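Local coordinates for protein OBody AM3L15 (Pyrobaculum aerophilum, PDB 4GN5) that probably serves as an engineered binding protein, an OB-fold scaffold whose sheet face holds another protein, at residues A10-N15 with V94-S99; V21-W26 with V39-R44; G34-V39 with Y53-K58; V77-V82 with P98-I103. All blocks are in the same frame, centred on the assembly; numbering follows the deposited sequence.

Contact 1. Residues A10-N15 with V94-S99; sequences AEITPN and VEIFPS
Val94 buries the most surface here, and its two methyl groups go to different partners. CG1 is anti to the carbonyl carbon (chi1 -69°), while CG2 takes the crowded position between the backbone N and that carbon. CG1 presses on the peptide link between Thr13 and Pro14. Val94 CG1 stands 3.4 Å from Thr13 C and 3.5 Å from Pro14 N. It also meets the proline ring at CD, with Pro14 CD 3.8 Å from Val94 CG1. The other methyl serves Ile12. Val94 CG2 lies 3.9 Å from Ile12 CG2, and the two side chains cross at about a right angle.

In segment 10-15, Ile12 and Thr13 form a short loop between two 3-10 pieces, ahead of strand 20-24. It lays Ile12 onto the apolar interior of the OB-fold barrel, where that side chain also touches Val21, Val23 and Val82. Ile12 CG2 is anti to its backbone N, and this branch meets both Val94 and Ile96. Ile96 keeps its chain extended (chi2 166°), which carries CD1 to 4.0 Å from Ile12 CG2. No hydrogen bond crosses between the two segments, so apolar packing holds the loop to the start of strand 95-98. Glu95 points its CB away from this packing. Outside the two segments, its OE1 pairs with a basic side chain of the other protein chain.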
loop_
_atom_site.group_PDB
_atom_site.type_symbol
_atom_site.label_atom_id
_atom_site.label_comp_id
_atom_site.label_asym_id
_atom_site.label_seq_id
_atom_site.Cartn_x
_atom_site.Cartn_y
_atom_site.Cartn_z
ATOM N N ALA A 10 -18.146 -11.659 -0.900
ATOM C CA ALA A 10 -18.980 -11.204 0.240
ATOM C C ALA A 10 -18.973 -12.222 1.439
ATOM O O ALA A 10 -19.358 -11.863 2.540
ATOM C CB ALA A 10 -20.440 -10.921 -0.187
ATOM N N GLU A 11 -18.598 -13.486 1.188
ATOM C CA GLU A 11 -18.465 -14.489 2.269
ATOM C C GLU A 11 -17.100 -14.439 2.962
ATOM O O GLU A 11 -16.895 -15.183 3.898
ATOM C CB GLU A 11 -18.738 -15.927 1.771
ATOM C CG GLU A 11 -20.230 -16.115 1.368
ATOM C CD GLU A 11 -20.502 -17.422 0.685
ATOM O OE1 GLU A 11 -19.650 -17.926 -0.116
ATOM O OE2 GLU A 11 -21.600 -17.952 0.973
ATOM N N ILE A 12 -16.181 -13.595 2.508
ATOM C CA ILE A 12 -14.920 -13.439 3.201
ATOM C C ILE A 12 -15.144 -12.528 4.418
ATOM O O ILE A 12 -15.210 -11.321 4.281
ATOM C CB ILE A 12 -13.776 -12.950 2.281
ATOM C CG1 ILE A 12 -13.652 -13.855 1.034
ATOM C CG2 ILE A 12 -12.400 -12.961 3.087
ATOM C CD1 ILE A 12 -13.424 -15.397 1.378
ATOM N N THR A 13 -15.287 -13.151 5.589
ATOM C CA THR A 13 -15.602 -12.469 6.855
ATOM C C THR A 13 -14.546 -12.794 7.956
ATOM O O THR A 13 -13.728 -13.719 7.794
ATOM C CB THR A 13 -16.990 -12.932 7.370
ATOM O OG1 THR A 13 -16.961 -14.355 7.503
ATOM C CG2 THR A 13 -18.074 -12.653 6.393
ATOM N N PRO A 14 -14.525 -12.008 9.051
ATOM C CA PRO A 14 -13.500 -12.269 10.066
ATOM C C PRO A 14 -13.535 -13.719 10.640
ATOM O O PRO A 14 -12.453 -14.264 10.964
ATOM C CB PRO A 14 -13.802 -11.209 11.148
ATOM C CG PRO A 14 -14.243 -10.019 10.298
ATOM C CD PRO A 14 -15.124 -10.664 9.208
ATOM N N ASN A 15 -14.706 -14.345 10.646
ATOM C CA ASN A 15 -14.870 -15.733 11.064
ATOM C C ASN A 15 -13.979 -16.710 10.350
ATOM O O ASN A 15 -13.658 -17.774 10.867
ATOM C CB ASN A 15 -16.317 -16.150 10.899
ATOM C CG ASN A 15 -16.631 -17.444 11.588
ATOM O OD1 ASN A 15 -16.369 -17.612 12.776
ATOM N ND2 ASN A 15 -17.215 -18.374 10.860
ATOM N N VAL A 94 -11.151 -7.694 6.708
ATOM C CA VAL A 94 -10.445 -8.868 6.292
ATOM C C VAL A 94 -9.278 -8.475 5.381
ATOM O O VAL A 94 -9.297 -7.372 4.732
ATOM C CB VAL A 94 -11.404 -9.909 5.581
ATOM C CG1 VAL A 94 -12.440 -10.554 6.581
ATOM C CG2 VAL A 94 -12.178 -9.273 4.359
ATOM N N GLU A 95 -8.325 -9.395 5.260
ATOM C CA GLU A 95 -7.227 -9.333 4.289
ATOM C C GLU A 95 -7.033 -10.780 3.852
ATOM O O GLU A 95 -7.275 -11.700 4.640
ATOM C CB GLU A 95 -5.904 -8.871 4.980
ATOM C CG GLU A 95 -6.077 -7.517 5.742
ATOM C CD GLU A 95 -4.783 -7.001 6.391
ATOM O OE1 GLU A 95 -4.694 -5.802 6.663
ATOM O OE2 GLU A 95 -3.890 -7.805 6.682
ATOM N N ILE A 96 -6.606 -10.987 2.607
ATOM C CA ILE A 96 -6.264 -12.319 2.107
ATOM C C ILE A 96 -4.783 -12.253 1.752
ATOM O O ILE A 96 -4.361 -11.377 0.972
ATOM C CB ILE A 96 -7.132 -12.777 0.875
ATOM C CG1 ILE A 96 -8.596 -13.036 1.298
ATOM C CG2 ILE A 96 -6.498 -14.035 0.252
ATOM C CD1 ILE A 96 -9.636 -13.177 0.177
ATOM N N PHE A 97 -4.007 -13.146 2.362
ATOM C CA PHE A 97 -2.631 -13.366 1.964
ATOM C C PHE A 97 -2.504 -14.558 1.007
ATOM O O PHE A 97 -2.701 -15.722 1.407
ATOM C CB PHE A 97 -1.688 -13.440 3.218
ATOM C CG PHE A 97 -1.505 -12.118 3.888
ATOM C CD1 PHE A 97 -0.458 -11.259 3.507
ATOM C CD2 PHE A 97 -2.398 -11.668 4.849
ATOM C CE1 PHE A 97 -0.292 -10.049 4.073
ATOM C CE2 PHE A 97 -2.236 -10.425 5.444
ATOM C CZ PHE A 97 -1.177 -9.600 5.074
ATOM N N PRO A 98 -2.194 -14.272 -0.285
ATOM C CA PRO A 98 -2.261 -15.294 -1.299
ATOM C C PRO A 98 -1.086 -16.279 -1.285
ATOM O O PRO A 98 0.058 -15.916 -0.971
ATOM C CB PRO A 98 -2.231 -14.493 -2.602
ATOM C CG PRO A 98 -1.360 -13.324 -2.284
ATOM C CD PRO A 98 -1.712 -12.985 -0.830
ATOM N N SER A 99 -1.395 -17.502 -1.686
ATOM C CA SER A 99 -0.370 -18.448 -2.063
ATOM C C SER A 99 -0.410 -18.756 -3.566
ATOM O O SER A 99 0.613 -19.159 -4.149
ATOM C CB SER A 99 -0.528 -19.716 -1.260
ATOM O OG SER A 99 -1.703 -20.365 -1.643
#

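Contact 2. Residues V21-W26 with V39-R44; sequences VVVAGW and VKVSDR
The indole of Trp26 folds back over the neighbouring strand. Its first torsion (chi1 59°) puts CG in the crowded position between the backbone N and the carbonyl carbon. This brings Ser42 O over one face of the ring, 3.3 Å from Trp26 CD2 and offset toward the rim. The same oxygen accepts the backbone bond from Trp26 N at 2.7 Å, nearly along the C=O axis. Ser42 N returns a bond to Trp26 O at 3.1 Å. Ser42 CB touches the indole too, 3.7 Å from Trp26 CE2, and Ser42 OG turns to Ala48 O.

Trp26 and Ser42 form an antiparallel hydrogen-bonded pair just after a corner at Gly25. There the chain leaves the sheet of strand 20-24 and enters that of strand 26-32, as the bent first strand of an OB-fold barrel does. Gly25 CA lies 3.1 Å from Ser42 O, and a CB there would clash with that oxygen. An alanine in place of Trp26 would keep the backbone bonds but lose the ring over Ser42, and would probably leave Ser42 O and CB less shielded.

Asp43 also takes the crowded rotamer (chi1 54°), with its CB 3.4 Å from Ala24 O. A water bridges strand 20-24 and the loop after strand 36-42, accepting from Ala24 N at 2.8 Å and donating to Asp43 OD2 at 3.0 Å. Asp43 OD1 is hydrogen-bonded to Thr9 OG1.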
loop_
_atom_site.group_PDB
_atom_site.type_symbol
_atom_site.label_atom_id
_atom_site.label_comp_id
_atom_site.label_asym_id
_atom_site.label_seq_id
_atom_site.Cartn_x
_atom_site.Cartn_y
_atom_site.Cartn_z
ATOM N N VAL A 21 -9.019 -20.014 1.631
ATOM C CA VAL A 21 -10.162 -19.799 0.743
ATOM C C VAL A 21 -9.667 -19.712 -0.677
ATOM O O VAL A 21 -8.488 -19.432 -0.918
ATOM C CB VAL A 21 -10.839 -18.450 1.033
ATOM C CG1 VAL A 21 -11.487 -18.480 2.413
ATOM C CG2 VAL A 21 -9.794 -17.245 0.898
ATOM N N VAL A 22 -10.566 -19.936 -1.638
ATOM C CA VAL A 22 -10.239 -19.638 -3.010
ATOM C C VAL A 22 -11.312 -18.679 -3.499
ATOM O O VAL A 22 -12.496 -18.996 -3.413
ATOM C CB VAL A 22 -10.142 -20.913 -3.920
ATOM C CG1 VAL A 22 -9.905 -20.519 -5.388
ATOM C CG2 VAL A 22 -9.056 -21.911 -3.423
ATOM N N VAL A 23 -10.893 -17.501 -3.976
ATOM C CA VAL A 23 -11.832 -16.564 -4.567
ATOM C C VAL A 23 -11.595 -16.491 -6.070
ATOM O O VAL A 23 -10.496 -16.773 -6.553
ATOM C CB VAL A 23 -11.805 -15.141 -3.904
ATOM C CG1 VAL A 23 -12.234 -15.233 -2.457
ATOM C CG2 VAL A 23 -10.401 -14.500 -4.009
ATOM N N ALA A 24 -12.655 -16.137 -6.789
ATOM C CA ALA A 24 -12.677 -16.075 -8.257
ATOM C C ALA A 24 -13.580 -14.897 -8.674
ATOM O O ALA A 24 -14.713 -14.799 -8.232
ATOM C CB ALA A 24 -13.195 -17.393 -8.831
ATOM N N GLY A 25 -13.098 -14.020 -9.540
ATOM C CA GLY A 25 -13.927 -12.868 -9.908
ATOM C C GLY A 25 -13.035 -12.009 -10.772
ATOM O O GLY A 25 -12.069 -12.526 -11.366
ATOM N N TRP A 26 -13.339 -10.728 -10.880
ATOM C CA TRP A 26 -12.476 -9.878 -11.661
ATOM C C TRP A 26 -11.628 -8.969 -10.788
ATOM O O TRP A 26 -11.909 -8.774 -9.594
ATOM C CB TRP A 26 -13.267 -9.053 -12.691
ATOM C CG TRP A 26 -14.313 -8.172 -12.072
ATOM C CD1 TRP A 26 -14.183 -6.837 -11.704
ATOM C CD2 TRP A 26 -15.644 -8.574 -11.708
ATOM N NE1 TRP A 26 -15.383 -6.407 -11.122
ATOM C CE2 TRP A 26 -16.292 -7.436 -11.146
ATOM C CE3 TRP A 26 -16.383 -9.770 -11.878
ATOM C CZ2 TRP A 26 -17.635 -7.464 -10.727
ATOM C CZ3 TRP A 26 -17.736 -9.790 -11.479
ATOM C CH2 TRP A 26 -18.334 -8.643 -10.885
ATOM N N VAL A 39 -4.404 -6.300 -4.591
ATOM C CA VAL A 39 -5.370 -6.517 -5.639
ATOM C C VAL A 39 -6.711 -6.804 -4.926
ATOM O O VAL A 39 -6.781 -7.650 -3.991
ATOM C CB VAL A 39 -4.931 -7.646 -6.636
ATOM C CG1 VAL A 39 -4.342 -8.783 -5.911
ATOM C CG2 VAL A 39 -6.139 -8.176 -7.508
ATOM N N LYS A 40 -7.749 -6.065 -5.336
ATOM C CA LYS A 40 -9.086 -6.254 -4.793
ATOM C C LYS A 40 -9.931 -7.035 -5.815
ATOM O O LYS A 40 -9.890 -6.710 -6.995
ATOM C CB LYS A 40 -9.704 -4.902 -4.507
ATOM C CG LYS A 40 -8.846 -4.024 -3.643
ATOM C CD LYS A 40 -9.705 -2.858 -3.102
ATOM C CE LYS A 40 -8.727 -1.972 -2.348
ATOM N NZ LYS A 40 -9.474 -0.941 -1.613
ATOM N N VAL A 41 -10.670 -8.041 -5.350
ATOM C CA VAL A 41 -11.436 -8.979 -6.221
ATOM C C VAL A 41 -12.906 -8.796 -5.980
ATOM O O VAL A 41 -13.362 -8.780 -4.829
ATOM C CB VAL A 41 -11.101 -10.500 -5.930
ATOM C CG1 VAL A 41 -11.877 -11.470 -6.879
ATOM C CG2 VAL A 41 -9.642 -10.708 -6.116
ATOM N N SER A 42 -13.655 -8.691 -7.078
ATOM C CA SER A 42 -15.090 -8.654 -6.985
ATOM C C SER A 42 -15.643 -9.784 -7.824
ATOM O O SER A 42 -15.047 -10.161 -8.830
ATOM C CB SER A 42 -15.637 -7.304 -7.473
ATOM O OG SER A 42 -15.190 -6.269 -6.586
ATOM N N ASP A 43 -16.774 -10.330 -7.367
ATOM C CA ASP A 43 -17.512 -11.270 -8.177
ATOM C C ASP A 43 -19.008 -10.976 -8.330
ATOM O O ASP A 43 -19.750 -11.766 -8.942
ATOM C CB ASP A 43 -17.315 -12.669 -7.618
ATOM C CG ASP A 43 -17.668 -12.764 -6.150
ATOM O OD1 ASP A 43 -18.266 -11.835 -5.541
ATOM O OD2 ASP A 43 -17.342 -13.823 -5.630
ATOM N N ARG A 44 -19.438 -9.850 -7.788
ATOM C CA ARG A 44 -20.826 -9.463 -7.888
ATOM C C ARG A 44 -20.850 -7.978 -8.263
ATOM O O ARG A 44 -20.044 -7.176 -7.727
ATOM C CB ARG A 44 -21.501 -9.723 -6.542
ATOM C CG ARG A 44 -22.955 -9.459 -6.580
ATOM C CD ARG A 44 -23.661 -9.826 -5.307
ATOM N NE ARG A 44 -25.042 -9.359 -5.455
ATOM C CZ ARG A 44 -25.640 -8.475 -4.660
ATOM N NH1 ARG A 44 -26.904 -8.137 -4.914
ATOM N NH2 ARG A 44 -24.995 -7.971 -3.576
HETATM O O HOH W 1 -14.884 -15.542 -5.218
#

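Contact 3. Residues G34-V39 with Y53-K58; sequences GRVKIV and YLERGK
Ile38 lies over one face of the Tyr53 ring in a CH-pi contact. Ile38 CG1 is 4.0 Å from the centroid of the Tyr53 ring, 17° off its normal. The extended end of the isoleucine follows the ring outward, with Ile38 CD1 3.6 Å from Tyr53 CE2. Val36 CG1 joins at 4.1 Å from Tyr53 CD2. An alanine in place of Tyr53 would take away the ring under Ile38 and beside Val36, and would probably loosen the packing on that face.

Ile38 and Tyr53 are a non-hydrogen-bonded antiparallel pair, and the bonds of the next pair hold them in register. Lys37 N gives to Leu54 O at 3.0 Å, and Leu54 N gives to Lys37 O at 2.9 Å. Beyond the strand pair, Arg56 N bonds to Arg35 O at 2.8 Å. Arg56 bends at chi2 (-66°), and a water accepts from its NE at 3.0 Å while donating to Gly34 O at 2.8 Å. The Arg56 guanidinium is placed by a salt bridge to Asp61 and a cation-pi contact with Phe64, while Glu55 OE1 takes Lys58 NZ from above the carboxylate plane and also a basic side chain of the other protein chain.

These strands form a hairpin of the OB-fold barrel. Helix 61-67 packs on the face of Leu54 and Lys37. The other protein chain meets the face of Val36, Ile38 and Tyr53, and strand 95-98 runs beside Tyr53.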
loop_
_atom_site.group_PDB
_atom_site.type_symbol
_atom_site.label_atom_id
_atom_site.label_comp_id
_atom_site.label_asym_id
_atom_site.label_seq_id
_atom_site.Cartn_x
_atom_site.Cartn_y
_atom_site.Cartn_z
ATOM N N GLY A 34 5.055 -0.721 -3.918
ATOM C CA GLY A 34 6.430 -1.120 -3.651
ATOM C C GLY A 34 6.437 -2.412 -2.842
ATOM O O GLY A 34 6.207 -3.482 -3.404
ATOM N N ARG A 35 6.673 -2.292 -1.542
ATOM C CA ARG A 35 6.724 -3.423 -0.623
ATOM C C ARG A 35 5.366 -4.047 -0.313
ATOM O O ARG A 35 5.261 -5.250 0.006
ATOM C CB ARG A 35 7.448 -3.014 0.665
ATOM C CG ARG A 35 9.001 -3.086 0.564
ATOM C CD ARG A 35 9.677 -2.239 1.651
ATOM N NE ARG A 35 9.399 -0.787 1.436
ATOM C CZ ARG A 35 9.512 0.150 2.378
ATOM N NH1 ARG A 35 9.859 -0.184 3.613
ATOM N NH2 ARG A 35 9.264 1.446 2.098
ATOM N N VAL A 36 4.324 -3.239 -0.438
ATOM C CA VAL A 36 2.929 -3.700 -0.442
ATOM C C VAL A 36 2.307 -3.494 -1.799
ATOM O O VAL A 36 2.431 -2.424 -2.397
ATOM C CB VAL A 36 2.103 -2.835 0.587
ATOM C CG1 VAL A 36 0.558 -3.263 0.665
ATOM C CG2 VAL A 36 2.779 -2.910 1.941
ATOM N N LYS A 37 1.630 -4.503 -2.289
ATOM C CA LYS A 37 0.812 -4.410 -3.470
ATOM C C LYS A 37 -0.527 -5.069 -3.133
ATOM O O LYS A 37 -0.535 -6.070 -2.502
ATOM C CB LYS A 37 1.532 -5.124 -4.601
ATOM C CG LYS A 37 2.994 -4.745 -4.732
ATOM C CD LYS A 37 3.558 -5.126 -6.060
ATOM C CE LYS A 37 4.961 -4.561 -6.267
ATOM N NZ LYS A 37 5.412 -4.320 -7.655
ATOM N N ILE A 38 -1.637 -4.484 -3.536
ATOM C CA ILE A 38 -2.961 -4.977 -3.158
ATOM C C ILE A 38 -3.792 -5.134 -4.423
ATOM O O ILE A 38 -3.842 -4.236 -5.250
ATOM C CB ILE A 38 -3.657 -4.010 -2.171
ATOM C CG1 ILE A 38 -2.771 -3.777 -0.928
ATOM C CG2 ILE A 38 -5.028 -4.544 -1.764
ATOM C CD1 ILE A 38 -3.126 -2.437 -0.103
ATOM N N VAL A 39 -4.404 -6.300 -4.591
ATOM C CA VAL A 39 -5.370 -6.517 -5.639
ATOM C C VAL A 39 -6.711 -6.804 -4.926
ATOM O O VAL A 39 -6.781 -7.650 -3.991
ATOM C CB VAL A 39 -4.931 -7.646 -6.636
ATOM C CG1 VAL A 39 -4.342 -8.783 -5.911
ATOM C CG2 VAL A 39 -6.139 -8.176 -7.508
ATOM N N TYR A 53 -3.585 -8.927 -0.078
ATOM C CA TYR A 53 -2.307 -8.253 0.204
ATOM C C TYR A 53 -1.074 -9.080 -0.146
ATOM O O TYR A 53 -0.928 -10.180 0.341
ATOM C CB TYR A 53 -2.198 -7.898 1.701
ATOM C CG TYR A 53 -2.990 -6.655 2.113
ATOM C CD1 TYR A 53 -4.394 -6.671 2.178
ATOM C CD2 TYR A 53 -2.309 -5.477 2.516
ATOM C CE1 TYR A 53 -5.115 -5.492 2.595
ATOM C CE2 TYR A 53 -3.035 -4.324 2.945
ATOM C CZ TYR A 53 -4.418 -4.366 2.983
ATOM O OH TYR A 53 -5.085 -3.231 3.380
ATOM N N LEU A 54 -0.199 -8.541 -0.965
ATOM C CA LEU A 54 1.138 -9.088 -1.173
ATOM C C LEU A 54 2.136 -8.174 -0.415
ATOM O O LEU A 54 2.264 -7.019 -0.779
ATOM C CB LEU A 54 1.447 -9.050 -2.680
ATOM C CG LEU A 54 0.603 -10.034 -3.470
ATOM C CD1 LEU A 54 -0.835 -9.577 -3.804
ATOM C CD2 LEU A 54 1.355 -10.387 -4.678
ATOM N N GLU A 55 2.887 -8.719 0.518
ATOM C CA GLU A 55 3.759 -7.887 1.345
ATOM C C GLU A 55 5.115 -8.501 1.339
ATOM O O GLU A 55 5.252 -9.686 1.666
ATOM C CB GLU A 55 3.245 -7.859 2.783
ATOM C CG GLU A 55 2.089 -6.978 2.938
ATOM C CD GLU A 55 1.801 -6.700 4.386
ATOM O OE1 GLU A 55 0.988 -7.389 4.979
ATOM O OE2 GLU A 55 2.392 -5.785 4.958
ATOM N N ARG A 56 6.106 -7.710 0.930
ATOM C CA ARG A 56 7.479 -8.183 0.804
ATOM C C ARG A 56 7.865 -8.613 2.218
ATOM O O ARG A 56 7.489 -7.956 3.181
ATOM C CB ARG A 56 8.394 -7.063 0.338
ATOM C CG ARG A 56 8.386 -6.854 -1.117
ATOM C CD ARG A 56 8.976 -8.072 -1.862
ATOM N NE ARG A 56 8.858 -7.794 -3.282
ATOM C CZ ARG A 56 9.191 -8.638 -4.254
ATOM N NH1 ARG A 56 9.682 -9.850 -3.975
ATOM N NH2 ARG A 56 9.015 -8.253 -5.509
ATOM N N GLY A 57 8.557 -9.731 2.340
ATOM C CA GLY A 57 8.854 -10.276 3.637
ATOM C C GLY A 57 7.874 -11.361 4.054
ATOM O O GLY A 57 8.235 -12.186 4.891
ATOM N N LYS A 58 6.677 -11.369 3.468
ATOM C CA LYS A 58 5.599 -12.310 3.764
ATOM C C LYS A 58 5.160 -13.169 2.585
ATOM O O LYS A 58 4.914 -14.327 2.742
ATOM C CB LYS A 58 4.352 -11.584 4.231
ATOM C CG LYS A 58 4.356 -11.171 5.611
ATOM C CD LYS A 58 3.034 -10.631 6.007
ATOM C CE LYS A 58 3.177 -9.605 7.120
ATOM N NZ LYS A 58 1.872 -9.022 7.517
HETATM O O HOH W 2 8.463 -4.933 -4.103
#

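Contact 4. Residues V77-V82 with P98-I103; sequences VIKGIV and PSEIWI
Lys79 O is gripped by two backbone N-H groups from successive residues. Ser99 N gives to Lys79 O at 2.8 Å, and Glu100 N gives to the same oxygen at 3.2 Å. Both donors lie in the carbonyl plane, the second on a lone pair.

The side chains of Lys79 and Glu100 run side by side from this point. Lys79 starts with CG anti to its backbone N (chi1 -174°) and bends at chi3 (-79°), which turns its amine to the carboxylate. The resulting salt bridge joins Lys79 NZ to Glu100 OE2 at 2.8 Å, from above the carboxylate plane. The other oxygen, Glu100 OE1, uses its anti lone pair for Trp102 NE1 at 2.8 Å. Glu100 OE1 lies close to the indole plane, which probably fixes the ring's rotation. The carboxylate is thus held at both oxygens, by Lys79 and by Trp102. Trp102 is also tied through its backbone, its N giving to Val77 O at 2.7 Å.

The face of Ile78, Pro98 and Ile101 is apolar. Ile78 divides its branches, with CG1 4.0 Å from Ile101 CG2 and CG2 3.8 Å from Pro98 CB. Val52 and helix 61-67 cover parts of this face. Gly80 CA comes within 3.8 Å of Pro98 CA, where a CB would be tight.

Ser99 and Glu100 both face Lys79, which is a classic beta bulge. It sits where the chain turns a corner at Ser99, between strands 95-98 and 100-103, in the curled antiparallel sheet of the OB-fold barrel.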
loop_
_atom_site.group_PDB
_atom_site.type_symbol
_atom_site.label_atom_id
_atom_site.label_comp_id
_atom_site.label_asym_id
_atom_site.label_seq_id
_atom_site.Cartn_x
_atom_site.Cartn_y
_atom_site.Cartn_z
ATOM N N VAL A 77 -8.373 -16.275 -10.259
ATOM C CA VAL A 77 -8.673 -17.218 -9.194
ATOM C C VAL A 77 -7.476 -17.079 -8.265
ATOM O O VAL A 77 -6.302 -17.167 -8.712
ATOM C CB VAL A 77 -8.801 -18.636 -9.728
ATOM C CG1 VAL A 77 -8.883 -19.649 -8.590
ATOM C CG2 VAL A 77 -10.052 -18.756 -10.614
ATOM N N ILE A 78 -7.762 -16.830 -6.990
ATOM C CA ILE A 78 -6.688 -16.550 -6.001
ATOM C C ILE A 78 -6.930 -17.384 -4.785
ATOM O O ILE A 78 -8.020 -17.362 -4.189
ATOM C CB ILE A 78 -6.619 -15.084 -5.566
ATOM C CG1 ILE A 78 -6.195 -14.209 -6.765
ATOM C CG2 ILE A 78 -5.584 -14.917 -4.370
ATOM C CD1 ILE A 78 -6.033 -12.667 -6.414
ATOM N N LYS A 79 -5.918 -18.150 -4.432
ATOM C CA LYS A 79 -5.972 -18.974 -3.233
ATOM C C LYS A 79 -5.163 -18.301 -2.142
ATOM O O LYS A 79 -4.072 -17.857 -2.398
ATOM C CB LYS A 79 -5.429 -20.385 -3.507
ATOM C CG LYS A 79 -5.582 -21.336 -2.360
ATOM C CD LYS A 79 -4.752 -22.558 -2.572
ATOM C CE LYS A 79 -5.370 -23.531 -3.518
ATOM N NZ LYS A 79 -4.512 -24.714 -3.775
ATOM N N GLY A 80 -5.716 -18.247 -0.945
ATOM C CA GLY A 80 -5.019 -17.497 0.108
ATOM C C GLY A 80 -5.558 -17.766 1.488
ATOM O O GLY A 80 -6.544 -18.488 1.630
ATOM N N ILE A 81 -4.890 -17.226 2.502
ATOM C CA ILE A 81 -5.321 -17.355 3.893
ATOM C C ILE A 81 -5.981 -16.089 4.429
ATOM O O ILE A 81 -5.468 -15.030 4.253
ATOM C CB ILE A 81 -4.126 -17.668 4.839
ATOM C CG1 ILE A 81 -3.362 -18.936 4.442
ATOM C CG2 ILE A 81 -4.588 -17.679 6.241
ATOM C CD1 ILE A 81 -4.141 -20.107 4.420
ATOM N N VAL A 82 -7.107 -16.218 5.121
ATOM C CA VAL A 82 -7.772 -15.020 5.642
ATOM C C VAL A 82 -7.065 -14.515 6.901
ATOM O O VAL A 82 -6.771 -15.285 7.806
ATOM C CB VAL A 82 -9.296 -15.283 5.928
ATOM C CG1 VAL A 82 -9.976 -14.091 6.562
ATOM C CG2 VAL A 82 -10.048 -15.690 4.600
ATOM N N PRO A 98 -2.194 -14.272 -0.285
ATOM C CA PRO A 98 -2.261 -15.294 -1.299
ATOM C C PRO A 98 -1.086 -16.279 -1.285
ATOM O O PRO A 98 0.058 -15.916 -0.971
ATOM C CB PRO A 98 -2.231 -14.493 -2.602
ATOM C CG PRO A 98 -1.360 -13.324 -2.284
ATOM C CD PRO A 98 -1.712 -12.985 -0.830
ATOM N N SER A 99 -1.395 -17.502 -1.686
ATOM C CA SER A 99 -0.370 -18.448 -2.063
ATOM C C SER A 99 -0.410 -18.756 -3.566
ATOM O O SER A 99 0.613 -19.159 -4.149
ATOM C CB SER A 99 -0.528 -19.716 -1.260
ATOM O OG SER A 99 -1.703 -20.365 -1.643
ATOM N N GLU A 100 -1.565 -18.592 -4.201
ATOM C CA GLU A 100 -1.631 -18.761 -5.662
ATOM C C GLU A 100 -2.440 -17.641 -6.298
ATOM O O GLU A 100 -3.494 -17.266 -5.782
ATOM C CB GLU A 100 -2.233 -20.089 -6.063
ATOM C CG GLU A 100 -1.643 -21.289 -5.380
ATOM C CD GLU A 100 -2.482 -22.550 -5.569
ATOM O OE1 GLU A 100 -3.390 -22.580 -6.434
ATOM O OE2 GLU A 100 -2.214 -23.536 -4.845
ATOM N N ILE A 101 -1.921 -17.061 -7.375
ATOM C CA ILE A 101 -2.747 -16.165 -8.177
ATOM C C ILE A 101 -2.769 -16.670 -9.604
ATOM O O ILE A 101 -1.725 -16.709 -10.248
ATOM C CB ILE A 101 -2.221 -14.718 -8.147
ATOM C CG1 ILE A 101 -2.190 -14.182 -6.704
ATOM C CG2 ILE A 101 -3.045 -13.831 -9.137
ATOM C CD1 ILE A 101 -1.512 -12.756 -6.529
ATOM N N TRP A 102 -3.942 -17.012 -10.103
ATOM C CA TRP A 102 -4.097 -17.493 -11.460
ATOM C C TRP A 102 -4.826 -16.494 -12.359
ATOM O O TRP A 102 -5.840 -15.983 -11.975
ATOM C CB TRP A 102 -4.874 -18.798 -11.436
ATOM C CG TRP A 102 -4.348 -19.917 -10.593
ATOM C CD1 TRP A 102 -4.578 -20.141 -9.281
ATOM C CD2 TRP A 102 -3.563 -21.017 -11.050
ATOM N NE1 TRP A 102 -3.963 -21.287 -8.881
ATOM C CE2 TRP A 102 -3.335 -21.846 -9.954
ATOM C CE3 TRP A 102 -3.028 -21.372 -12.288
ATOM C CZ2 TRP A 102 -2.607 -23.005 -10.057
ATOM C CZ3 TRP A 102 -2.314 -22.508 -12.388
ATOM C CH2 TRP A 102 -2.101 -23.318 -11.279
ATOM N N ILE A 103 -4.320 -16.216 -13.537
ATOM C CA ILE A 103 -5.042 -15.366 -14.443
ATOM C C ILE A 103 -5.766 -16.165 -15.526
ATOM O O ILE A 103 -5.142 -16.721 -16.420
ATOM C CB ILE A 103 -4.128 -14.343 -15.052
ATOM C CG1 ILE A 103 -3.465 -13.551 -13.935
ATOM C CG2 ILE A 103 -4.888 -13.446 -15.945
ATOM C CD1 ILE A 103 -2.168 -13.030 -14.238
#

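Contacts 1, 2 and 4 reach the same curled sheet, while contacts 2 and 3 use opposite ends of strand 36-42 and share Val39. Contact 1 is buried and purely apolar between its segments. Contact 3 is buried within the assembly, but is a regular strand pairing edged by charged side chains, several of which meet the other protein chain. Contacts 2 and 4 are partly buried; in both, a carbonyl oxygen of one strand faces a corner in the other segment. Contact 4 alone has a salt bridge across its segments. Pro98 lies in the segments of contacts 1 and 4 and packs on Tyr53 and Leu54 of contact 3, and strand 20-24 of contact 2 pairs with strand 75-83 of contact 4.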